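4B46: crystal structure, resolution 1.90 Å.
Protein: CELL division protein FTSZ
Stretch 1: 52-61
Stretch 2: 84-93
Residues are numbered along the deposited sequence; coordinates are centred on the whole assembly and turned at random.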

# COMPACT_ATOMS: atom_id res chain seq x y z
N LYS A 52 7.49 -20.73 4.67
CA LYS A 52 6.60 -21.34 5.66
C LYS A 52 6.91 -20.86 7.07
O LYS A 52 6.01 -20.66 7.88
CB LYS A 52 6.66 -22.86 5.58
CG LYS A 52 6.39 -23.43 4.19
CD LYS A 52 6.18 -24.93 4.23
CE LYS A 52 6.12 -25.52 2.82
NZ LYS A 52 5.07 -24.86 2.00
N ASP A 53 8.19 -20.66 7.35
CA ASP A 53 8.64 -20.15 8.64
C ASP A 53 8.25 -18.68 8.86
O ASP A 53 8.35 -18.18 9.98
CB ASP A 53 10.15 -20.33 8.77
CG ASP A 53 10.88 -20.11 7.46
OD1 ASP A 53 11.00 -21.08 6.67
OD2 ASP A 53 11.31 -18.97 7.20
N GLN A 54 7.80 -18.00 7.81
CA GLN A 54 7.36 -16.60 7.94
C GLN A 54 5.84 -16.47 7.82
O GLN A 54 5.31 -15.37 7.63
CB GLN A 54 8.05 -15.72 6.89
CG GLN A 54 9.55 -15.98 6.74
CD GLN A 54 10.39 -15.11 7.65
OE1 GLN A 54 10.04 -14.86 8.80
NE2 GLN A 54 11.51 -14.63 7.12
N ARG A 55 5.15 -17.59 7.93
CA ARG A 55 3.69 -17.60 8.00
C ARG A 55 3.28 -17.85 9.44
O ARG A 55 3.53 -18.91 9.98
CB ARG A 55 3.13 -18.71 7.10
CG ARG A 55 3.44 -18.52 5.62
CD ARG A 55 2.99 -19.71 4.80
NE ARG A 55 3.72 -19.78 3.54
CZ ARG A 55 3.44 -20.60 2.53
NH1 ARG A 55 2.42 -21.44 2.63
NH2 ARG A 55 4.17 -20.57 1.43
N VAL A 56 2.66 -16.86 10.08
CA VAL A 56 2.35 -16.97 11.49
C VAL A 56 0.86 -17.12 11.73
O VAL A 56 0.08 -16.25 11.35
CB VAL A 56 2.81 -15.73 12.28
CG1 VAL A 56 2.71 -15.98 13.78
CG2 VAL A 56 4.22 -15.35 11.89
N LEU A 57 0.49 -18.23 12.36
CA LEU A 57 -0.89 -18.45 12.78
C LEU A 57 -1.09 -17.93 14.21
O LEU A 57 -0.43 -18.37 15.13
CB LEU A 57 -1.22 -19.94 12.73
CG LEU A 57 -2.65 -20.38 13.04
CD1 LEU A 57 -3.60 -19.83 11.98
CD2 LEU A 57 -2.73 -21.90 13.13
N ILE A 58 -2.02 -16.99 14.37
CA ILE A 58 -2.33 -16.47 15.70
C ILE A 58 -3.77 -16.80 16.08
O ILE A 58 -4.57 -17.24 15.26
CB ILE A 58 -2.14 -14.94 15.79
CG1 ILE A 58 -3.07 -14.22 14.82
CG2 ILE A 58 -0.68 -14.56 15.51
CD1 ILE A 58 -3.08 -12.70 14.98
N GLY A 59 -4.10 -16.57 17.35
CA GLY A 59 -5.46 -16.74 17.81
C GLY A 59 -5.89 -18.18 17.96
O GLY A 59 -7.08 -18.47 18.08
N GLN A 60 -4.93 -19.11 17.97
CA GLN A 60 -5.28 -20.53 18.04
C GLN A 60 -6.14 -20.85 19.26
O GLN A 60 -7.09 -21.64 19.18
CB GLN A 60 -4.02 -21.40 18.04
CG GLN A 60 -3.12 -21.22 16.83
CD GLN A 60 -1.92 -20.33 17.12
OE1 GLN A 60 -2.04 -19.25 17.70
NE2 GLN A 60 -0.74 -20.78 16.71
N SER A 61 -5.82 -20.22 20.39
CA SER A 61 -6.55 -20.48 21.63
C SER A 61 -8.00 -19.98 21.58
O SER A 61 -8.82 -20.40 22.39
CB SER A 61 -5.84 -19.83 22.82
OG SER A 61 -5.95 -18.41 22.74
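Stretch 2, residues 84-93: DEVQGAIDSI

The most unusual feature is a crowd of oxygens around Glu85. Its carboxylate lies close to two acceptors of stretch 1: OE2 is 3.3 Å from Leu57 O, and OE1 is 3.0 Å from Gln60 OE1. Neither pair is a hydrogen bond. One hydrogen bond joins the same two side chains, from Gln60 NE2 to Glu85 OE2 at 3.2 Å, with an N-H...acceptor angle of 159°.

Stretch 2 opens in a helix that begins earlier in the chain. A type I turn runs from Ile90 to Ile93. The helix lies nearly antiparallel to strand 55-57, at 166° between their N-to-C directions. The axes approach to 8.4 Å. The register follows this direction: the CA atoms of Val56 and Val86 are 6.2 Å apart, and those of Gln54 and Ala89 are 5.7 Å apart.

Val56 points toward the helix and is buried. Its CG2 packs on Ala89 CB at 3.5 Å, and its CG1 lies 3.6 Å from Glu85 O. The small alanine side chain fits this close approach. Arg55 and Leu57 point away, as the alternation of a strand requires. Further along, Ile58 CG2 meets Val86 CG2 at 3.9 Å. On the helix, Gln87 and Ile90 point away from stretch 1.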

# COMPACT_ATOMS: atom_id res chain seq x y z
N ASP A 84 3.58 -11.79 20.42
CA ASP A 84 4.90 -12.40 20.53
C ASP A 84 5.11 -13.50 19.49
O ASP A 84 6.24 -13.76 19.10
CB ASP A 84 5.14 -12.92 21.96
CG ASP A 84 5.38 -11.79 22.96
OD1 ASP A 84 5.93 -10.75 22.55
OD2 ASP A 84 5.02 -11.94 24.14
N GLU A 85 4.03 -14.13 19.03
CA GLU A 85 4.14 -15.10 17.94
C GLU A 85 4.59 -14.39 16.67
O GLU A 85 5.43 -14.89 15.92
CB GLU A 85 2.80 -15.79 17.67
CG GLU A 85 2.41 -16.81 18.71
CD GLU A 85 1.24 -17.66 18.24
OE1 GLU A 85 0.09 -17.17 18.27
OE2 GLU A 85 1.47 -18.82 17.84
N VAL A 86 4.00 -13.23 16.43
CA VAL A 86 4.36 -12.44 15.27
C VAL A 86 5.80 -11.97 15.40
O VAL A 86 6.60 -12.10 14.46
CB VAL A 86 3.42 -11.24 15.10
CG1 VAL A 86 3.77 -10.48 13.82
CG2 VAL A 86 1.97 -11.70 15.09
N GLN A 87 6.15 -11.46 16.58
CA GLN A 87 7.50 -10.95 16.83
C GLN A 87 8.54 -12.06 16.68
O GLN A 87 9.68 -11.80 16.26
CB GLN A 87 7.60 -10.31 18.22
CG GLN A 87 8.92 -9.55 18.44
CD GLN A 87 9.19 -8.51 17.36
OE1 GLN A 87 8.29 -7.78 16.93
NE2 GLN A 87 10.43 -8.47 16.88
N GLY A 88 8.15 -13.28 17.02
CA GLY A 88 9.00 -14.43 16.84
C GLY A 88 9.49 -14.53 15.41
O GLY A 88 10.68 -14.71 15.16
N ALA A 89 8.56 -14.38 14.46
CA ALA A 89 8.88 -14.40 13.03
C ALA A 89 9.65 -13.18 12.56
O ALA A 89 10.51 -13.28 11.68
CB ALA A 89 7.62 -14.53 12.23
N ILE A 90 9.31 -12.01 13.10
CA ILE A 90 9.99 -10.78 12.75
C ILE A 90 11.45 -10.81 13.23
O ILE A 90 12.33 -10.21 12.61
CB ILE A 90 9.24 -9.56 13.32
CG1 ILE A 90 7.85 -9.46 12.70
CG2 ILE A 90 10.00 -8.27 13.06
CD1 ILE A 90 6.99 -8.38 13.30
N ASP A 91 11.71 -11.55 14.30
CA ASP A 91 13.06 -11.66 14.84
C ASP A 91 14.06 -12.33 13.87
O ASP A 91 15.27 -12.29 14.10
CB ASP A 91 13.06 -12.42 16.17
CG ASP A 91 12.56 -11.57 17.32
OD1 ASP A 91 12.55 -10.33 17.19
OD2 ASP A 91 12.19 -12.15 18.36
N SER A 92 13.55 -12.93 12.81
CA SER A 92 14.40 -13.58 11.82
C SER A 92 14.71 -12.64 10.65
O SER A 92 15.63 -12.88 9.86
CB SER A 92 13.76 -14.87 11.31
OG SER A 92 13.45 -15.74 12.39
N ILE A 93 13.95 -11.55 10.57
CA ILE A 93 14.16 -10.51 9.56
C ILE A 93 15.41 -9.68 9.85
O ILE A 93 15.58 -9.20 10.97
CB ILE A 93 12.96 -9.56 9.52
CG1 ILE A 93 11.73 -10.27 8.95
CG2 ILE A 93 13.28 -8.28 8.75
CD1 ILE A 93 10.48 -9.43 8.98